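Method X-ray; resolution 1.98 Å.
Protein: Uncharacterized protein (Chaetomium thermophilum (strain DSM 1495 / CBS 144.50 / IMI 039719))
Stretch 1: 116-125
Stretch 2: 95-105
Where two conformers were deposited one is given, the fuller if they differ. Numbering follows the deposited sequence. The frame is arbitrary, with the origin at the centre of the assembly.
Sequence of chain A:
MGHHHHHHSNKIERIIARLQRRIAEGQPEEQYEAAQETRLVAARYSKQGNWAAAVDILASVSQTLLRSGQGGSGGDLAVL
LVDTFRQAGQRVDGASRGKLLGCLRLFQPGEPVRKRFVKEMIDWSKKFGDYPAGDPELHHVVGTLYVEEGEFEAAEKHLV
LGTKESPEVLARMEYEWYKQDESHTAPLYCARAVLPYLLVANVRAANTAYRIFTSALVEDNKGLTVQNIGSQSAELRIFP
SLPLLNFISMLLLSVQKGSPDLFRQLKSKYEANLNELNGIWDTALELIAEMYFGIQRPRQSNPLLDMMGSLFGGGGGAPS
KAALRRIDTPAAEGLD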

# COMPACT_ATOMS: atom_id res chain seq x y z
N ARG A 116 -3.98 -15.25 5.45
CA ARG A 116 -3.79 -15.24 6.91
C ARG A 116 -2.33 -14.90 7.25
O ARG A 116 -2.08 -14.08 8.13
CB ARG A 116 -4.18 -16.59 7.53
CG ARG A 116 -4.20 -16.64 9.08
CD ARG A 116 -4.49 -18.06 9.55
NE ARG A 116 -4.43 -18.24 11.01
CZ ARG A 116 -4.41 -17.25 11.89
NH1 ARG A 116 -4.46 -16.00 11.46
NH2 ARG A 116 -4.35 -17.51 13.19
N PHE A 117 -1.38 -15.52 6.56
CA PHE A 117 0.04 -15.26 6.83
C PHE A 117 0.34 -13.76 6.66
O PHE A 117 0.99 -13.16 7.52
CB PHE A 117 0.95 -16.10 5.94
CG PHE A 117 2.40 -15.80 6.12
CD1 PHE A 117 3.07 -16.15 7.30
CD2 PHE A 117 3.11 -15.11 5.12
CE1 PHE A 117 4.45 -15.86 7.48
CE2 PHE A 117 4.48 -14.81 5.30
CZ PHE A 117 5.14 -15.19 6.49
N VAL A 118 -0.14 -13.17 5.56
CA VAL A 118 0.15 -11.77 5.27
C VAL A 118 -0.44 -10.88 6.34
O VAL A 118 0.23 -9.97 6.85
CB VAL A 118 -0.31 -11.33 3.83
CG1 VAL A 118 -0.40 -9.77 3.70
CG2 VAL A 118 0.67 -11.93 2.76
N LYS A 119 -1.70 -11.14 6.70
CA LYS A 119 -2.35 -10.42 7.78
C LYS A 119 -1.56 -10.51 9.10
O LYS A 119 -1.33 -9.48 9.75
CB LYS A 119 -3.77 -10.95 7.97
CG LYS A 119 -4.69 -10.04 8.72
CD LYS A 119 -4.72 -10.33 10.22
CE LYS A 119 -5.87 -9.55 10.89
NZ LYS A 119 -5.42 -8.93 12.19
N GLU A 120 -1.16 -11.72 9.48
CA GLU A 120 -0.46 -11.90 10.76
C GLU A 120 0.89 -11.20 10.77
O GLU A 120 1.23 -10.52 11.75
CB GLU A 120 -0.29 -13.39 11.11
CG GLU A 120 -1.65 -14.13 11.34
CD GLU A 120 -2.43 -13.62 12.57
OE1 GLU A 120 -1.85 -13.03 13.51
OE2 GLU A 120 -3.65 -13.82 12.59
N MET A 121 1.65 -11.37 9.69
CA MET A 121 3.00 -10.85 9.55
C MET A 121 2.98 -9.30 9.63
O MET A 121 3.77 -8.68 10.36
CB MET A 121 3.55 -11.34 8.18
CG MET A 121 4.86 -10.74 7.70
SD MET A 121 5.22 -11.15 5.96
CE MET A 121 4.20 -10.01 5.02
N ILE A 122 2.05 -8.67 8.90
CA ILE A 122 1.91 -7.21 8.93
C ILE A 122 1.53 -6.74 10.33
O ILE A 122 2.08 -5.74 10.81
CB ILE A 122 0.88 -6.70 7.90
CG1 ILE A 122 1.38 -6.94 6.45
CG2 ILE A 122 0.51 -5.18 8.14
CD1 ILE A 122 2.60 -6.14 6.05
N ASP A 123 0.60 -7.45 10.98
CA ASP A 123 0.13 -7.10 12.33
C ASP A 123 1.26 -7.24 13.34
O ASP A 123 1.45 -6.37 14.19
CB ASP A 123 -1.08 -7.97 12.76
CG ASP A 123 -1.47 -7.73 14.21
OD1 ASP A 123 -2.21 -6.75 14.47
OD2 ASP A 123 -1.03 -8.48 15.08
N TRP A 124 2.04 -8.31 13.26
CA TRP A 124 3.21 -8.38 14.14
C TRP A 124 4.14 -7.17 13.88
O TRP A 124 4.65 -6.57 14.81
CB TRP A 124 3.95 -9.70 13.95
CG TRP A 124 5.40 -9.65 14.37
CD1 TRP A 124 5.91 -9.78 15.66
CD2 TRP A 124 6.54 -9.47 13.52
NE1 TRP A 124 7.27 -9.72 15.63
CE2 TRP A 124 7.69 -9.52 14.33
CE3 TRP A 124 6.70 -9.29 12.13
CZ2 TRP A 124 8.99 -9.38 13.82
CZ3 TRP A 124 7.98 -9.15 11.61
CH2 TRP A 124 9.12 -9.20 12.46
N SER A 125 4.32 -6.81 12.61
CA SER A 125 5.25 -5.72 12.29
C SER A 125 4.72 -4.35 12.82
O SER A 125 5.51 -3.47 13.13
CB SER A 125 5.55 -5.67 10.79
OG SER A 125 4.50 -5.04 10.07
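Stretch 2 (95-105) ASRGKLLGCLR

Stretch 2 (95-105) packs as a nearly antiparallel helix on the helix of stretch 1 (116-125): the N-to-C directions make an angle of 168° and the axes approach to 11.3 Å. Residues 95-104 are helical, continuing a helix begun earlier in the chain, with backbone bonds such as Leu-100 N to Ser-96 O (3.1 Å) and Leu-104 N to Leu-100 O (2.9 Å). Because the helices run in opposing directions, the start of stretch 2 meets the end of stretch 1: Leu-100 CA lies 7.4 Å from Met-121 CA, and Leu-104 CA 7.8 Å from Val-118 CA. No hydrogen bond joins the two stretches; the contact, burying 391 Å² in all, is mainly apolar.

Ala-95 is out of reach of stretch 1. Ser-96 (chi1 p) points toward it and makes the first contact, its OG 3.6 Å from Trp-124 CH2, at the edge of the indole and near the ring plane; this hydroxyl is hydrogen-bonded to a residue just outside the stretch. Arg-97 leaves sideways, its CB still 5.6 Å from Trp-124 CH2, and Gly-98 and Lys-99 lie on the part of the helix turned from the partner.

Leu-100 (chi1 m, chi2 t) is the centre of the contact and has the largest area covered by the other stretch, 82 Å². Its CD1 comes within 3.2 Å of Trp-124 CZ3, a tight apolar approach oblique to the ring, and within 3.9 Å of Met-121 CG. Its CD2 lies 3.8 Å from Phe-117 CZ, so the two methyls meet different side chains of stretch 1. The same Phe-117 CZ sits 3.6 Å from the carbonyl Leu-100 O, which meets the phenyl ring at its edge while accepting the helical bond from Leu-104 N.

Leu-101 starts away from stretch 1, although the end of its side chain comes nearer, CD2 lying 5.5 Å from Met-121 SD; Gly-102 is out of reach. One turn on from Leu-100 the helix faces its partner again. Cys-103 (chi1 m) points toward stretch 1 and sets its CB 4.0 Å from Phe-117 CZ. Leu-104 (chi1 t, chi2 p) leaves sideways but is well covered: its CB lies 4.0 Å from Phe-117 CE2, its CD1 3.6 Å from Val-118 CG2, and its CD2 4.3 Å from Met-121 CE. Phe-117, with chi1 t, thus reaches Leu-100, Cys-103 and Leu-104 together. Arg-105, exposed, extends clear of the contact.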

# COMPACT_ATOMS: atom_id res chain seq x y z
N ALA A 95 16.96 -9.94 10.14
CA ALA A 95 16.89 -11.40 10.11
C ALA A 95 15.45 -11.94 10.24
O ALA A 95 15.09 -12.90 9.56
CB ALA A 95 17.83 -12.02 11.21
N SER A 96 14.64 -11.33 11.11
CA SER A 96 13.23 -11.79 11.28
C SER A 96 12.42 -11.45 10.03
O SER A 96 11.66 -12.29 9.52
CB SER A 96 12.58 -11.20 12.54
OG SER A 96 12.64 -9.77 12.54
N ARG A 97 12.62 -10.24 9.50
CA ARG A 97 11.94 -9.85 8.27
C ARG A 97 12.42 -10.80 7.15
O ARG A 97 11.61 -11.22 6.33
CB ARG A 97 12.25 -8.39 7.87
CG ARG A 97 11.46 -7.90 6.63
CD ARG A 97 12.05 -6.57 6.03
NE ARG A 97 11.89 -5.47 6.99
CZ ARG A 97 12.88 -4.91 7.70
NH1 ARG A 97 14.17 -5.30 7.55
NH2 ARG A 97 12.57 -3.94 8.56
N GLY A 98 13.72 -11.11 7.09
CA GLY A 98 14.22 -11.99 6.03
C GLY A 98 13.59 -13.38 6.06
O GLY A 98 13.28 -13.97 5.02
N LYS A 99 13.40 -13.93 7.26
CA LYS A 99 12.75 -15.25 7.38
C LYS A 99 11.30 -15.18 6.89
O LYS A 99 10.82 -16.12 6.24
CB LYS A 99 12.81 -15.76 8.81
CG LYS A 99 14.21 -16.17 9.23
CD LYS A 99 14.25 -16.69 10.67
CE LYS A 99 15.69 -16.95 11.16
NZ LYS A 99 16.46 -15.69 11.38
N LEU A 100 10.60 -14.10 7.23
CA LEU A 100 9.18 -13.97 6.83
C LEU A 100 9.06 -13.79 5.31
O LEU A 100 8.16 -14.40 4.69
CB LEU A 100 8.48 -12.84 7.61
CG LEU A 100 8.37 -13.12 9.12
CD1 LEU A 100 7.85 -11.88 9.87
CD2 LEU A 100 7.42 -14.30 9.42
N LEU A 101 9.96 -13.01 4.72
CA LEU A 101 9.98 -12.85 3.24
C LEU A 101 10.35 -14.15 2.55
O LEU A 101 9.83 -14.45 1.47
CB LEU A 101 10.94 -11.71 2.80
CG LEU A 101 10.51 -10.32 3.24
CD1 LEU A 101 11.64 -9.34 2.97
CD2 LEU A 101 9.22 -9.86 2.49
N GLY A 102 11.23 -14.93 3.16
CA GLY A 102 11.58 -16.24 2.60
C GLY A 102 10.34 -17.14 2.54
O GLY A 102 10.16 -17.89 1.55
N CYS A 103 9.51 -17.12 3.57
CA CYS A 103 8.24 -17.89 3.55
C CYS A 103 7.25 -17.33 2.52
O CYS A 103 6.68 -18.08 1.69
CB CYS A 103 7.57 -17.93 4.93
SG CYS A 103 8.53 -18.83 6.19
N LEU A 104 7.07 -16.01 2.57
CA LEU A 104 6.11 -15.30 1.70
C LEU A 104 6.25 -15.65 0.23
O LEU A 104 5.26 -15.95 -0.47
CB LEU A 104 6.28 -13.77 1.85
CG LEU A 104 5.29 -12.89 1.07
CD1 LEU A 104 3.87 -13.17 1.52
CD2 LEU A 104 5.60 -11.36 1.21
N ARG A 105 7.50 -15.61 -0.25
CA ARG A 105 7.78 -15.77 -1.66
C ARG A 105 7.59 -17.22 -2.12
O ARG A 105 7.52 -17.49 -3.30
CB ARG A 105 9.19 -15.30 -1.99
CG ARG A 105 9.35 -13.78 -1.81
CD ARG A 105 10.68 -13.35 -2.41
NE ARG A 105 11.02 -11.93 -2.24
CZ ARG A 105 10.57 -10.94 -3.01
NH1 ARG A 105 9.71 -11.19 -4.00
NH2 ARG A 105 10.97 -9.68 -2.79